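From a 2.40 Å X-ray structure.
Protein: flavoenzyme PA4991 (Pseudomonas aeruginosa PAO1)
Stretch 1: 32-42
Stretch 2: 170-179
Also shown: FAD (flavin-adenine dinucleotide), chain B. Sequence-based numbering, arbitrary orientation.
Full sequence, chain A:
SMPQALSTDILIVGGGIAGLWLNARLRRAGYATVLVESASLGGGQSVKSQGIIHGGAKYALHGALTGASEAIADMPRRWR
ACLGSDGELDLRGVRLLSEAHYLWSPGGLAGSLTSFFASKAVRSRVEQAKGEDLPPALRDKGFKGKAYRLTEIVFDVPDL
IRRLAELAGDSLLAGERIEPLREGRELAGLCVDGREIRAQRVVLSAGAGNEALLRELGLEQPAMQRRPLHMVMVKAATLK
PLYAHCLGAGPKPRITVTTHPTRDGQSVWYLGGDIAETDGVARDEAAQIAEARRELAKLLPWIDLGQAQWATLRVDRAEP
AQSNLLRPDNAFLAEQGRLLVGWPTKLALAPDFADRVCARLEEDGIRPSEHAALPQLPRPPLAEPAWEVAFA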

# COMPACT_ATOMS: atom_id res chain seq x y z
N ALA A 32 2.61 23.57 1.56
CA ALA A 32 2.52 23.26 2.97
C ALA A 32 1.35 22.28 3.15
O ALA A 32 0.31 22.41 2.50
N THR A 33 1.51 21.31 4.02
CA THR A 33 0.52 20.25 4.23
C THR A 33 0.33 19.89 5.70
O THR A 33 1.22 20.13 6.52
N VAL A 34 -0.83 19.34 6.01
CA VAL A 34 -1.06 18.57 7.22
C VAL A 34 -1.61 17.21 6.80
O VAL A 34 -2.49 17.16 5.92
N LEU A 35 -1.11 16.14 7.42
CA LEU A 35 -1.61 14.79 7.16
C LEU A 35 -2.13 14.22 8.45
O LEU A 35 -1.39 14.07 9.43
N VAL A 36 -3.40 13.83 8.41
CA VAL A 36 -4.15 13.45 9.59
C VAL A 36 -4.36 11.96 9.51
O VAL A 36 -4.86 11.48 8.49
N GLU A 37 -3.99 11.25 10.58
CA GLU A 37 -4.15 9.78 10.70
C GLU A 37 -4.75 9.46 12.07
O GLU A 37 -4.32 10.01 13.09
N SER A 38 -5.74 8.58 12.08
CA SER A 38 -6.54 8.28 13.27
C SER A 38 -6.01 7.05 14.04
O SER A 38 -6.39 6.81 15.18
N ALA A 39 -5.16 6.27 13.40
CA ALA A 39 -4.54 5.12 14.05
C ALA A 39 -3.06 5.16 13.72
O ALA A 39 -2.40 6.11 14.05
N SER A 40 -2.52 4.15 13.06
CA SER A 40 -1.10 4.10 12.85
C SER A 40 -0.80 4.18 11.37
O SER A 40 -1.54 3.66 10.53
N LEU A 41 0.28 4.88 11.06
CA LEU A 41 0.67 5.06 9.68
C LEU A 41 1.04 3.73 9.03
O LEU A 41 1.77 2.93 9.60
N GLY A 42 0.55 3.54 7.81
CA GLY A 42 0.66 2.26 7.11
C GLY A 42 -0.25 1.14 7.63
O GLY A 42 -0.19 0.03 7.12
N ASP A 170 7.12 17.83 9.79
CA ASP A 170 6.18 18.26 10.84
C ASP A 170 4.71 18.24 10.42
O ASP A 170 3.83 18.62 11.21
N SER A 171 4.41 17.78 9.21
CA SER A 171 3.03 17.75 8.72
C SER A 171 2.14 16.72 9.43
O SER A 171 0.92 16.81 9.35
N LEU A 172 2.74 15.76 10.13
CA LEU A 172 1.98 14.62 10.63
C LEU A 172 1.17 14.88 11.88
O LEU A 172 1.72 15.29 12.91
N LEU A 173 -0.12 14.56 11.82
CA LEU A 173 -1.02 14.79 12.92
C LEU A 173 -1.88 13.56 13.24
O LEU A 173 -2.68 13.11 12.42
N ALA A 174 -1.73 13.06 14.46
CA ALA A 174 -2.70 12.16 15.06
C ALA A 174 -4.00 12.91 15.36
O ALA A 174 -4.01 13.78 16.20
N GLY A 175 -5.07 12.52 14.69
CA GLY A 175 -6.40 13.03 14.98
C GLY A 175 -7.46 11.97 14.78
O GLY A 175 -7.47 11.26 13.78
N GLU A 176 -8.36 11.86 15.73
CA GLU A 176 -9.33 10.79 15.77
C GLU A 176 -10.68 11.22 15.20
O GLU A 176 -11.26 10.51 14.41
N ARG A 177 -11.17 12.37 15.61
CA ARG A 177 -12.52 12.77 15.30
C ARG A 177 -12.54 13.98 14.35
O ARG A 177 -12.01 15.04 14.67
N ILE A 178 -13.19 13.81 13.19
CA ILE A 178 -13.20 14.83 12.14
C ILE A 178 -14.57 15.38 11.78
O ILE A 178 -15.48 14.62 11.48
N GLU A 179 -14.70 16.71 11.78
CA GLU A 179 -15.92 17.36 11.30
C GLU A 179 -15.61 18.30 10.14
O GLU A 179 -14.49 18.79 10.03

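Strand 33-37 runs parallel to strand 172-174. Side chains of bridged residues leave the sheet on the same face. Four backbone hydrogen bonds set this register, from Leu35 N to Ser171 O (2.9 Å) through Gly175 N to Glu37 O (3.1 Å).

Val36 and Leu173 share one face. Leu173 (chi1 t, chi2 p) sends CD2 into the notch between two valines. Its CD2 lies 4.0 Å from Val36 CG2 and 4.2 Å from Val34 CG1. Both valines are t. The other methyl of Val36, CG1, meets Ile178 CD1 at 4.1 Å. Ile178 (m, t) points toward the first stretch, and its CD1 also reaches FAD N1A at 3.8 Å. Gly175 leaves room beside Val36: an ideal CB there would sit only 3.3 Å from Val36 CG1, a tight fit.

Leu35, Leu172 and Glu37 lie on the other face, with the small Ala174 paired to Glu37. Leu172 (m, t) splits its methyls between two neighbours. Its CD2 packs on Leu35 CB at 4.1 Å, and its CD1 meets Leu41 CD1 at 4.2 Å. Leu35 is t, t; Leu41 is m, t and points toward the second stretch from the loop. At the start of the pairing, Ser171 CB fits close to Thr33, 3.2 Å from Thr33 O and 3.3 Å from Thr33 OG1. Both residues have chi1 p.

Glu37 (t, p) starts on the Ala174 face, but its end leads away to the FAD ribose. FAD O2B donates to Glu37 OE1 at a very short 2.4 Å, and FAD O3B to Glu37 OE2 at 2.8 Å. Ala39 N also donates to Glu37 OE1 (2.9 Å). Ser38 (p) places OG 3.1 Å from FAD C4A, against the adenine.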

# COMPACT_ATOMS: atom_id res chain seq x y z
CB ALA A 32 2.28 24.56 3.75
CB THR A 33 0.93 18.95 3.52
OG1 THR A 33 2.17 18.46 4.08
CG2 THR A 33 1.08 19.15 2.07
CB VAL A 34 -2.08 19.28 8.13
CG1 VAL A 34 -2.53 18.40 9.28
CG2 VAL A 34 -1.46 20.57 8.70
CB LEU A 35 -0.52 13.89 6.59
CG LEU A 35 -0.98 12.54 6.02
CD1 LEU A 35 0.08 11.91 5.12
CD2 LEU A 35 -1.36 11.53 7.11
CB VAL A 36 -5.53 14.16 9.64
CG1 VAL A 36 -6.32 13.69 10.86
CG2 VAL A 36 -5.33 15.66 9.73
CB GLU A 37 -2.78 9.10 10.51
CG GLU A 37 -2.72 7.67 11.01
CD GLU A 37 -3.52 6.75 10.10
OE1 GLU A 37 -4.45 6.05 10.61
OE2 GLU A 37 -3.15 6.73 8.89
CB SER A 38 -8.03 8.10 12.87
OG SER A 38 -8.16 7.10 11.85
CB ALA A 39 -5.22 3.79 13.62
CB SER A 40 -0.54 2.85 13.50
OG SER A 40 -1.09 1.70 12.93
CB LEU A 41 1.90 5.95 9.59
CG LEU A 41 1.89 7.33 10.19
CD1 LEU A 41 3.32 7.82 10.30
CD2 LEU A 41 1.03 8.22 9.33
CB ASP A 170 6.53 19.68 11.31
CG ASP A 170 6.65 20.65 10.15
OD1 ASP A 170 7.34 20.26 9.17
OD2 ASP A 170 6.09 21.78 10.20
CB SER A 171 2.98 17.54 7.19
OG SER A 171 3.50 16.29 6.77
CB LEU A 172 2.92 13.47 10.91
CG LEU A 172 3.67 12.90 9.74
CD1 LEU A 172 4.58 11.79 10.28
CD2 LEU A 172 2.73 12.39 8.67
CB LEU A 173 -1.91 15.98 12.61
CG LEU A 173 -3.01 16.27 13.63
CD1 LEU A 173 -2.49 16.63 15.02
CD2 LEU A 173 -3.86 17.38 13.08
CB ALA A 174 -2.16 11.53 16.36
CB GLU A 176 -9.50 10.28 17.21
CG GLU A 176 -8.41 9.29 17.63
CD GLU A 176 -8.65 8.65 19.00
OE1 GLU A 176 -9.65 9.02 19.68
OE2 GLU A 176 -7.83 7.78 19.40
CB ARG A 177 -13.22 13.10 16.60
CG ARG A 177 -14.71 13.28 16.49
CD ARG A 177 -15.24 13.93 17.77
NE ARG A 177 -16.18 15.02 17.50
CZ ARG A 177 -16.92 15.63 18.42
NH1 ARG A 177 -16.86 15.27 19.71
NH2 ARG A 177 -17.75 16.60 18.06
CB ILE A 178 -12.54 14.30 10.86
CG1 ILE A 178 -11.06 14.07 11.13
CG2 ILE A 178 -12.71 15.31 9.73
CD1 ILE A 178 -10.34 13.24 10.10
CB GLU A 179 -16.61 18.16 12.41
CG GLU A 179 -17.15 17.33 13.58
CD GLU A 179 -16.26 17.42 14.81
OE1 GLU A 179 -16.39 18.42 15.55
OE2 GLU A 179 -15.43 16.49 15.02
PA FAD B . -4.52 2.26 3.53
O1A FAD B . -3.14 1.67 3.54
O2A FAD B . -5.70 1.45 3.97
O5B FAD B . -4.44 3.60 4.36
C5B FAD B . -5.59 4.32 4.77
C4B FAD B . -5.20 5.05 6.03
O4B FAD B . -6.26 5.95 6.40
C3B FAD B . -4.97 4.08 7.20
O3B FAD B . -3.66 4.26 7.76
C2B FAD B . -6.07 4.43 8.17
O2B FAD B . -5.73 4.28 9.55
C1B FAD B . -6.40 5.88 7.80
N9A FAD B . -7.77 6.28 8.15
C8A FAD B . -8.88 5.56 7.96
N7A FAD B . -9.95 6.24 8.41
C5A FAD B . -9.53 7.41 8.89
C6A FAD B . -10.16 8.58 9.51
N6A FAD B . -11.49 8.58 9.68
N1A FAD B . -9.38 9.61 9.88
C2A FAD B . -8.05 9.58 9.70
N3A FAD B . -7.40 8.54 9.14
C4A FAD B . -8.08 7.44 8.72
N1 FAD B . -0.62 -3.62 -4.04
C2 FAD B . 0.50 -3.77 -4.77
O2 FAD B . 0.80 -2.90 -5.62
N3 FAD B . 1.32 -4.83 -4.62
C4 FAD B . 1.07 -5.80 -3.75
O4 FAD B . 1.84 -6.77 -3.62
C4X FAD B . -0.13 -5.71 -2.91
N5 FAD B . -0.44 -6.66 -2.01
C5X FAD B . -1.54 -6.55 -1.24
C6 FAD B . -1.81 -7.55 -0.32
C7 FAD B . -2.92 -7.48 0.49
C7M FAD B . -3.18 -8.55 1.50
C8 FAD B . -3.83 -6.30 0.39
C8M FAD B . -5.06 -6.16 1.25
C9 FAD B . -3.57 -5.32 -0.55
C9A FAD B . -2.45 -5.39 -1.38
N10 FAD B . -2.15 -4.38 -2.34
C10 FAD B . -0.98 -4.51 -3.11
C1' FAD B . -2.98 -3.20 -2.51
C2' FAD B . -2.48 -2.13 -1.56
O2' FAD B . -2.20 -2.68 -0.26
C3' FAD B . -3.47 -0.98 -1.46
O3' FAD B . -3.91 -0.64 -2.79
C4' FAD B . -2.82 0.24 -0.81
O4' FAD B . -1.95 -0.13 0.26
C5' FAD B . -3.87 1.19 -0.25
O5' FAD B . -3.22 2.38 0.20
P FAD B . -4.10 3.50 0.94
O1P FAD B . -3.16 4.49 1.58
O2P FAD B . -5.10 3.96 -0.06
O3P FAD B . -4.92 2.66 2.02